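Long-range contacts in protein angel homolog 2 (Homo sapiens, PDB 6RW0), which has 2',3'-cyclic phosphatase activity as a member of the CCR4 family of deadenylases, and probably binds the 3' untranslated regions of mRNAs: residues A[100-105]-A[191-195]; A[54-60]-A[416-422]. All coordinates share one frame. Residue numbers count along the deposited sequence, not the author numbering.

The two contacts lie side by side in the buried core, their centres about 9 Å apart. Contact 2 joins strand 49-58 to the chain entering strand 421-428 within one sheet; contact 1 joins the next strand of that sheet, 100-107, to strand 189-195 of the second sheet. Strands 49-58 and 100-107 run parallel, linked by backbone hydrogen bonds, probably including Cys102 N to Met55 O (2.8 Å). Along the chain, contact 1 is nested inside the long loop that contact 2 closes. The C-terminal ends of 100-105, 191-195 and 54-60 and the N-terminal end of 416-422 come together near the magnesium ion, where metal-bound water 5 also bridges Asn58 and Asp417.

Contact 1 (A[100-105]-A[191-195]); sequences VLCLQE and VANTH. With MG (magnesium ion), chain B.
Two extended strands from different sheets face each other almost parallel, their short axes 7.2 Å apart and crossing at -15°; Cys102 lies opposite Asn193 (CA-CA 6.0 Å) and Gln104 opposite His195 (CA-CA 6.5 Å). Val100 (t) starts the apolar end, its CG1 4.0 Å from CG1 of Val191 (t). Cys102 (m), compact enough for this narrow gap, sets SG 3.6 Å from the same Val191 CG1. Leu103 points away but offers its carbonyl: Asn193 (t) spends ND2 on Leu103 O (3.0 Å), while Asn193 OD1 accepts from NE2 of Gln104 (m, p; 2.9 Å), so both ends of the buried amide are paired. At Glu105 the chain turns a corner (phi/psi 59/39). Glu105 N and His195 ND1 share water 1 (2.9 and 2.8 Å). Glu105 OE2 binds magnesium at 2.3 Å, five waters completing the shell, and meets the His195 edge at CE1 (3.2 Å); Glu105 OE1 accepts from Ser61 N. This is the two-sheet core of the DNase I-like fold, with strand 49-58 flanking 100-107 and strand 231-236 flanking 189-195.

Contact 2 (A[54-60]-A[416-422]); sequences VMSYNIL and SDHLPLL
Strand 54-58 pairs antiparallel with the start of strand 421-428, which the loop 416-420 leads into. Ser56 and Leu421 form the hydrogen-bonded pair (CA-CA 5.1 Å): Ser56 N gives to Leu421 O and Leu421 N to Ser56 O, both at 2.9 Å. Met55 and Leu422 form the neighbouring non-hydrogen-bonded pair (CA-CA 4.4 Å), Met55 CB lying 3.9 Å from Leu422 CD1; both side chains suit the greasy face beneath helix 82-96. Pro420, which has no NH to donate, lays CB over the Tyr57 ring (3.7 Å to the centroid), a CH-pi contact.

Beyond it, waters replace direct backbone pairing. Water 8 accepts from Asn58 N (2.9 Å) and donates to Leu419 O (2.8 Å). Water 7 donates to Tyr57 OH (2.8 Å) and His418 O (2.9 Å) and accepts from Ser416 N (3.2 Å); the tyrosine hydroxyl also hydrogen-bonds Glu92. Ser416 OG both donates to Asn58 O (2.7 Å) and accepts from His418 N (3.0 Å), an ST turn, whereas Asp417 N is left buried without a partner.

Asn58 (t) makes an Asx turn, OD1 accepting from Leu60 N (3.2 Å), while ND2 hydrogen-bonds Asp236 and Glu105. Asn58 CB lies 3.7 Å from the His418 ring centroid, over the face, a CH-pi contact; His418 ND1 hydrogen-bonds Asp364. Water 5, a magnesium ligand, donates to Asn58 OD1 (2.9 Å) and Asp417 OD1 (2.7 Å); Asp417 OD2 hydrogen-bonds Tyr72. The sequence 416-418, set beside Asn58 and the metal, is the Ser-Asp-His motif of the endonuclease/exonuclease/phosphatase family, consistent with an active site built round the metal.

Contact 1 (A[100-105]-A[191-195])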
ATOM      1  N   VAL A 100      -4.913  -7.634 -11.103  1.00 16.60           N
ATOM      2  CA  VAL A 100      -3.640  -7.231 -10.518  1.00 15.35           C
ATOM      3  C   VAL A 100      -3.756  -7.423  -9.017  1.00 15.23           C
ATOM      4  O   VAL A 100      -4.759  -7.009  -8.419  1.00 16.56           O
ATOM      5  CB  VAL A 100      -3.317  -5.754 -10.817  1.00 16.60           C
ATOM      6  CG1 VAL A 100      -2.002  -5.342 -10.165  1.00 17.67           C
ATOM      7  CG2 VAL A 100      -3.252  -5.498 -12.308  1.00 18.45           C
ATOM      8  N   LEU A 101      -2.741  -8.047  -8.412  1.00 15.08           N
ATOM      9  CA  LEU A 101      -2.662  -8.201  -6.967  1.00 15.98           C
ATOM     10  C   LEU A 101      -1.444  -7.461  -6.445  1.00 14.44           C
ATOM     11  O   LEU A 101      -0.326  -7.658  -6.937  1.00 17.51           O
ATOM     12  CB  LEU A 101      -2.495  -9.656  -6.538  1.00 18.19           C
ATOM     13  CG  LEU A 101      -3.450 -10.654  -7.150  1.00 18.40           C
ATOM     14  CD1 LEU A 101      -2.991 -12.041  -6.679  1.00 19.90           C
ATOM     15  CD2 LEU A 101      -4.872 -10.375  -6.773  1.00 20.88           C
ATOM     16  N   CYS A 102      -1.658  -6.616  -5.449  1.00 15.12           N
ATOM     17  CA  CYS A 102      -0.589  -5.937  -4.732  1.00 14.95           C
ATOM     18  C   CYS A 102      -0.666  -6.459  -3.310  1.00 14.20           C
ATOM     19  O   CYS A 102      -1.593  -6.111  -2.573  1.00 16.01           O
ATOM     20  CB  CYS A 102      -0.768  -4.428  -4.774  1.00 16.88           C
ATOM     21  SG  CYS A 102      -0.341  -3.770  -6.419  1.00 18.92           S
ATOM     22  N   LEU A 103       0.281  -7.311  -2.936  1.00 13.43           N
ATOM     23  CA  LEU A 103       0.269  -7.960  -1.638  1.00 13.53           C
ATOM     24  C   LEU A 103       1.395  -7.426  -0.767  1.00 14.66           C
ATOM     25  O   LEU A 103       2.486  -7.113  -1.252  1.00 14.79           O
ATOM     26  CB  LEU A 103       0.411  -9.477  -1.801  1.00 15.27           C
ATOM     27  CG  LEU A 103      -0.566 -10.163  -2.769  1.00 15.32           C
ATOM     28  CD1 LEU A 103      -0.255 -11.645  -2.899  1.00 18.83           C
ATOM     29  CD2 LEU A 103      -1.998  -9.938  -2.317  1.00 16.62           C
ATOM     30  N   GLN A 104       1.123  -7.334   0.531  1.00 14.04           N
ATOM     31  CA  GLN A 104       2.135  -7.013   1.519  1.00 12.94           C
ATOM     32  C   GLN A 104       2.201  -8.117   2.568  1.00 12.54           C
ATOM     33  O   GLN A 104       1.276  -8.916   2.720  1.00 14.08           O
ATOM     34  CB  GLN A 104       1.886  -5.640   2.171  1.00 14.98           C
ATOM     35  CG  GLN A 104       1.616  -4.505   1.163  1.00 14.51           C
ATOM     36  CD  GLN A 104       0.170  -4.427   0.739  1.00 13.50           C
ATOM     37  OE1 GLN A 104      -0.741  -4.710   1.520  1.00 15.23           O
ATOM     38  NE2 GLN A 104      -0.056  -4.048  -0.507  1.00 14.96           N
ATOM     39  N   GLU A 105       3.318  -8.133   3.301  1.00 13.63           N
ATOM     40  CA  GLU A 105       3.597  -9.142   4.329  1.00 14.16           C
ATOM     41  C   GLU A 105       3.608 -10.553   3.751  1.00 14.11           C
ATOM     42  O   GLU A 105       3.148 -11.510   4.376  1.00 15.45           O
ATOM     43  CB  GLU A 105       2.696  -8.999   5.551  1.00 15.23           C
ATOM     44  CG  GLU A 105       3.038  -7.731   6.292  1.00 15.74           C
ATOM     45  CD  GLU A 105       2.592  -7.712   7.732  1.00 19.37           C
ATOM     46  OE1 GLU A 105       2.500  -8.794   8.369  1.00 18.21           O
ATOM     47  OE2 GLU A 105       2.342  -6.590   8.231  1.00 20.79           O
ATOM     48  N   VAL A 191       2.188   0.156 -11.995  1.00 14.61           N
ATOM     49  CA  VAL A 191       1.617  -0.339 -10.747  1.00 14.30           C
ATOM     50  C   VAL A 191       2.706  -0.337  -9.689  1.00 13.40           C
ATOM     51  O   VAL A 191       3.771  -0.942  -9.881  1.00 14.93           O
ATOM     52  CB  VAL A 191       1.033  -1.752 -10.906  1.00 15.26           C
ATOM     53  CG1 VAL A 191       0.456  -2.247  -9.585  1.00 17.45           C
ATOM     54  CG2 VAL A 191      -0.018  -1.781 -11.996  1.00 17.13           C
ATOM     55  N   ALA A 192       2.436   0.327  -8.572  1.00 13.47           N
ATOM     56  CA  ALA A 192       3.380   0.443  -7.477  1.00 13.46           C
ATOM     57  C   ALA A 192       2.770  -0.145  -6.217  1.00 12.43           C
ATOM     58  O   ALA A 192       1.549  -0.125  -6.033  1.00 15.88           O
ATOM     59  CB  ALA A 192       3.753   1.897  -7.240  1.00 15.43           C
ATOM     60  N   ASN A 193       3.635  -0.690  -5.359  1.00 12.88           N
ATOM     61  CA  ASN A 193       3.230  -1.326  -4.114  1.00 14.10           C
ATOM     62  C   ASN A 193       4.313  -1.080  -3.077  1.00 13.17           C
ATOM     63  O   ASN A 193       5.506  -1.115  -3.395  1.00 15.82           O
ATOM     64  CB  ASN A 193       3.042  -2.824  -4.392  1.00 14.33           C
ATOM     65  CG  ASN A 193       2.536  -3.611  -3.191  1.00 16.08           C
ATOM     66  OD1 ASN A 193       1.999  -3.058  -2.240  1.00 18.86           O
ATOM     67  ND2 ASN A 193       2.681  -4.930  -3.260  1.00 16.04           N
ATOM     68  N   THR A 194       3.898  -0.820  -1.838  1.00 14.42           N
ATOM     69  CA  THR A 194       4.861  -0.647  -0.763  1.00 13.35           C
ATOM     70  C   THR A 194       4.224  -0.998   0.567  1.00 14.06           C
ATOM     71  O   THR A 194       3.005  -1.147   0.686  1.00 14.28           O
ATOM     72  CB  THR A 194       5.426   0.783  -0.746  1.00 13.79           C
ATOM     73  OG1 THR A 194       6.574   0.850   0.109  1.00 15.36           O
ATOM     74  CG2 THR A 194       4.411   1.797  -0.217  1.00 16.17           C
ATOM     75  N   HIS A 195       5.084  -1.094   1.576  1.00 13.76           N
ATOM     76  CA  HIS A 195       4.690  -1.254   2.973  1.00 12.82           C
ATOM     77  C   HIS A 195       5.659  -0.355   3.740  1.00 13.36           C
ATOM     78  O   HIS A 195       6.838  -0.690   3.891  1.00 14.60           O
ATOM     79  CB  HIS A 195       4.773  -2.713   3.392  1.00 13.42           C
ATOM     80  CG  HIS A 195       4.192  -2.989   4.740  1.00 14.57           C
ATOM     81  ND1 HIS A 195       4.158  -4.254   5.283  1.00 16.49           N
ATOM     82  CD2 HIS A 195       3.630  -2.167   5.654  1.00 15.17           C
ATOM     83  CE1 HIS A 195       3.605  -4.197   6.483  1.00 17.66           C
ATOM     84  NE2 HIS A 195       3.258  -2.946   6.728  1.00 17.78           N
TER
HETATM   85 MG    MG B 601       1.159  -6.138  10.134  0.66 23.44          MG
HETATM   86  O   HOH W   1       5.519  -6.340   3.901  1.00 17.77           O
HETATM   87  O   HOH W   2       2.396  -7.767  10.935  1.00 26.54           O
HETATM   88  O   HOH W   3      -0.284  -6.069  11.889  1.00 38.06           O
HETATM   89  O   HOH W   4       2.419  -4.528  11.673  0.94 51.73           O
HETATM   90  O   HOH W   5      -0.408  -7.494   8.910  1.00 19.60           O
HETATM   91  O   HOH W   6      -0.071  -4.254   9.895  0.94 45.58           O

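Contact 2 (A[54-60]-A[416-422])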
ATOM      1  N   VAL A  54      -7.925  -4.300  -9.482  1.00 17.58           N
ATOM      2  CA  VAL A  54      -6.739  -4.279  -8.635  1.00 16.30           C
ATOM      3  C   VAL A  54      -7.150  -4.593  -7.207  1.00 17.04           C
ATOM      4  O   VAL A  54      -8.062  -3.955  -6.664  1.00 17.94           O
ATOM      5  CB  VAL A  54      -6.033  -2.908  -8.656  1.00 17.29           C
ATOM      6  CG1 VAL A  54      -4.795  -2.928  -7.736  1.00 18.28           C
ATOM      7  CG2 VAL A  54      -5.650  -2.497 -10.049  1.00 18.15           C
ATOM      8  N   MET A  55      -6.438  -5.524  -6.608  1.00 16.48           N
ATOM      9  CA  MET A  55      -6.628  -5.899  -5.199  1.00 15.67           C
ATOM     10  C   MET A  55      -5.362  -5.528  -4.420  1.00 18.47           C
ATOM     11  O   MET A  55      -4.298  -5.860  -4.907  1.00 19.95           O
ATOM     12  CB  MET A  55      -6.860  -7.398  -5.063  1.00 18.68           C
ATOM     13  CG  MET A  55      -6.902  -7.831  -3.623  1.00 20.36           C
ATOM     14  SD  MET A  55      -7.124  -9.605  -3.451  1.00 26.20           S
ATOM     15  CE  MET A  55      -8.897  -9.700  -3.603  1.00 35.36           C
ATOM     16  N   SER A  56      -5.480  -4.837  -3.290  1.00 16.18           N
ATOM     17  CA  SER A  56      -4.351  -4.518  -2.385  1.00 15.28           C
ATOM     18  C   SER A  56      -4.632  -5.269  -1.086  1.00 13.98           C
ATOM     19  O   SER A  56      -5.692  -5.067  -0.547  1.00 15.87           O
ATOM     20  CB  SER A  56      -4.195  -3.050  -2.158  1.00 17.86           C
ATOM     21  OG  SER A  56      -3.041  -2.802  -1.391  1.00 19.14           O
ATOM     22  N   TYR A  57      -3.733  -6.123  -0.628  1.00 14.37           N
ATOM     23  CA  TYR A  57      -4.015  -6.949   0.558  1.00 14.85           C
ATOM     24  C   TYR A  57      -2.744  -7.175   1.378  1.00 13.47           C
ATOM     25  O   TYR A  57      -1.839  -7.789   0.859  1.00 13.73           O
ATOM     26  CB  TYR A  57      -4.585  -8.288   0.084  1.00 14.38           C
ATOM     27  CG  TYR A  57      -5.305  -9.133   1.105  1.00 14.86           C
ATOM     28  CD1 TYR A  57      -5.567  -8.672   2.377  1.00 14.43           C
ATOM     29  CD2 TYR A  57      -5.769 -10.377   0.752  1.00 15.23           C
ATOM     30  CE1 TYR A  57      -6.255  -9.451   3.289  1.00 15.78           C
ATOM     31  CE2 TYR A  57      -6.461 -11.166   1.648  1.00 15.15           C
ATOM     32  CZ  TYR A  57      -6.693 -10.704   2.923  1.00 15.30           C
ATOM     33  OH  TYR A  57      -7.372 -11.470   3.818  1.00 17.37           O
ATOM     34  N   ASN A  58      -2.722  -6.731   2.629  1.00 13.26           N
ATOM     35  CA  ASN A  58      -1.652  -7.079   3.584  1.00 13.50           C
ATOM     36  C   ASN A  58      -2.143  -8.403   4.192  1.00 12.30           C
ATOM     37  O   ASN A  58      -3.122  -8.368   4.891  1.00 13.77           O
ATOM     38  CB  ASN A  58      -1.455  -5.956   4.595  1.00 13.72           C
ATOM     39  CG  ASN A  58      -0.454  -6.322   5.664  1.00 15.58           C
ATOM     40  OD1 ASN A  58      -0.306  -7.471   5.994  1.00 14.81           O
ATOM     41  ND2 ASN A  58       0.215  -5.333   6.211  1.00 15.13           N
ATOM     42  N   ILE A  59      -1.492  -9.523   3.890  1.00 13.97           N
ATOM     43  CA  ILE A  59      -2.008 -10.878   4.231  1.00 14.15           C
ATOM     44  C   ILE A  59      -1.547 -11.356   5.605  1.00 14.09           C
ATOM     45  O   ILE A  59      -2.005 -12.399   6.001  1.00 15.11           O
ATOM     46  CB  ILE A  59      -1.660 -11.878   3.109  1.00 13.84           C
ATOM     47  CG1 ILE A  59      -0.164 -12.201   3.027  1.00 14.66           C
ATOM     48  CG2 ILE A  59      -2.203 -11.381   1.781  1.00 15.99           C
ATOM     49  CD1 ILE A  59       0.152 -13.357   2.117  1.00 16.87           C
ATOM     50  N   LEU A  60      -0.689 -10.608   6.285  1.00 14.45           N
ATOM     51  CA  LEU A  60      -0.172 -10.921   7.619  1.00 14.41           C
ATOM     52  C   LEU A  60       0.839 -12.067   7.552  1.00 14.42           C
ATOM     53  O   LEU A  60       0.476 -13.228   7.346  1.00 15.60           O
ATOM     54  CB  LEU A  60      -1.281 -11.169   8.650  1.00 14.55           C
ATOM     55  CG  LEU A  60      -0.827 -11.546  10.066  1.00 14.78           C
ATOM     56  CD1 LEU A  60       0.112 -10.544  10.707  1.00 16.40           C
ATOM     57  CD2 LEU A  60      -2.079 -11.746  10.929  1.00 17.01           C
ATOM     58  N   SER A 416      -6.474 -12.487   7.684  1.00 15.23           N
ATOM     59  CA  SER A 416      -5.463 -11.478   7.943  1.00 15.16           C
ATOM     60  C   SER A 416      -5.999 -10.485   8.972  1.00 15.38           C
ATOM     61  O   SER A 416      -7.208 -10.419   9.219  1.00 16.88           O
ATOM     62  CB  SER A 416      -5.091 -10.746   6.651  1.00 14.05           C
ATOM     63  OG  SER A 416      -4.231  -9.675   6.955  1.00 14.98           O
ATOM     64  N   ASP A 417      -5.091  -9.726   9.595  1.00 15.73           N
ATOM     65  CA  ASP A 417      -5.502  -8.593  10.421  1.00 15.67           C
ATOM     66  C   ASP A 417      -5.823  -7.357   9.587  1.00 15.23           C
ATOM     67  O   ASP A 417      -6.192  -6.323  10.155  1.00 17.70           O
ATOM     68  CB  ASP A 417      -4.534  -8.290  11.579  1.00 17.22           C
ATOM     69  CG  ASP A 417      -3.138  -7.936  11.138  1.00 16.86           C
ATOM     70  OD1 ASP A 417      -2.790  -8.162   9.969  1.00 17.31           O
ATOM     71  OD2 ASP A 417      -2.380  -7.429  11.999  1.00 19.59           O
ATOM     72  N   HIS A 418      -5.727  -7.451   8.265  1.00 15.37           N
ATOM     73  CA  HIS A 418      -6.212  -6.416   7.370  1.00 15.12           C
ATOM     74  C   HIS A 418      -7.328  -6.963   6.495  1.00 14.67           C
ATOM     75  O   HIS A 418      -7.476  -8.178   6.317  1.00 16.83           O
ATOM     76  CB  HIS A 418      -5.115  -5.904   6.422  1.00 16.02           C
ATOM     77  CG  HIS A 418      -3.981  -5.237   7.115  1.00 15.39           C
ATOM     78  ND1 HIS A 418      -3.666  -3.908   6.929  1.00 16.13           N
ATOM     79  CD2 HIS A 418      -3.088  -5.711   8.015  1.00 16.34           C
ATOM     80  CE1 HIS A 418      -2.625  -3.595   7.678  1.00 18.25           C
ATOM     81  NE2 HIS A 418      -2.257  -4.673   8.353  1.00 18.87           N
ATOM     82  N   LEU A 419      -8.141  -6.026   5.927  1.00 14.01           N
ATOM     83  CA  LEU A 419      -9.086  -6.385   4.888  1.00 15.18           C
ATOM     84  C   LEU A 419      -8.492  -6.117   3.511  1.00 15.34           C
ATOM     85  O   LEU A 419      -7.722  -5.165   3.338  1.00 15.69           O
ATOM     86  CB  LEU A 419     -10.337  -5.517   5.004  1.00 16.45           C
ATOM     87  CG  LEU A 419     -11.157  -5.693   6.276  1.00 16.36           C
ATOM     88  CD1 LEU A 419     -12.285  -4.660   6.326  1.00 21.09           C
ATOM     89  CD2 LEU A 419     -11.729  -7.080   6.359  1.00 18.49           C
ATOM     90  N   PRO A 420      -8.839  -6.919   2.502  1.00 14.80           N
ATOM     91  CA  PRO A 420      -8.401  -6.601   1.137  1.00 14.93           C
ATOM     92  C   PRO A 420      -9.199  -5.445   0.555  1.00 15.58           C
ATOM     93  O   PRO A 420     -10.412  -5.345   0.752  1.00 17.95           O
ATOM     94  CB  PRO A 420      -8.659  -7.900   0.364  1.00 15.52           C
ATOM     95  CG  PRO A 420      -9.782  -8.557   1.115  1.00 15.80           C
ATOM     96  CD  PRO A 420      -9.583  -8.196   2.568  1.00 14.49           C
ATOM     97  N   LEU A 421      -8.509  -4.578  -0.176  1.00 14.64           N
ATOM     98  CA  LEU A 421      -9.112  -3.485  -0.927  1.00 13.47           C
ATOM     99  C   LEU A 421      -9.218  -3.934  -2.375  1.00 14.47           C
ATOM    100  O   LEU A 421      -8.344  -4.656  -2.870  1.00 16.02           O
ATOM    101  CB  LEU A 421      -8.223  -2.245  -0.834  1.00 15.20           C
ATOM    102  CG  LEU A 421      -8.319  -1.426   0.459  1.00 16.61           C
ATOM    103  CD1 LEU A 421      -7.904  -2.196   1.698  1.00 19.52           C
ATOM    104  CD2 LEU A 421      -7.484  -0.136   0.340  1.00 17.65           C
ATOM    105  N   LEU A 422     -10.283  -3.526  -3.059  1.00 15.91           N
ATOM    106  CA  LEU A 422     -10.490  -3.978  -4.428  1.00 16.91           C
ATOM    107  C   LEU A 422     -11.190  -2.890  -5.214  1.00 15.42           C
ATOM    108  O   LEU A 422     -12.187  -2.327  -4.751  1.00 16.56           O
ATOM    109  CB  LEU A 422     -11.310  -5.270  -4.436  1.00 18.31           C
ATOM    110  CG  LEU A 422     -11.596  -5.939  -5.779  1.00 23.98           C
ATOM    111  CD1 LEU A 422     -10.347  -6.462  -6.478  1.00 25.95           C
ATOM    112  CD2 LEU A 422     -12.607  -7.085  -5.560  1.00 25.70           C
TER
HETATM  113  O   HOH W   7      -8.729 -10.741   6.126  1.00 17.19           O
HETATM  114  O   HOH W   8      -4.922  -4.925   3.148  1.00 15.71           O
HETATM  115  O   HOH W   5      -0.408  -7.494   8.910  1.00 19.60           O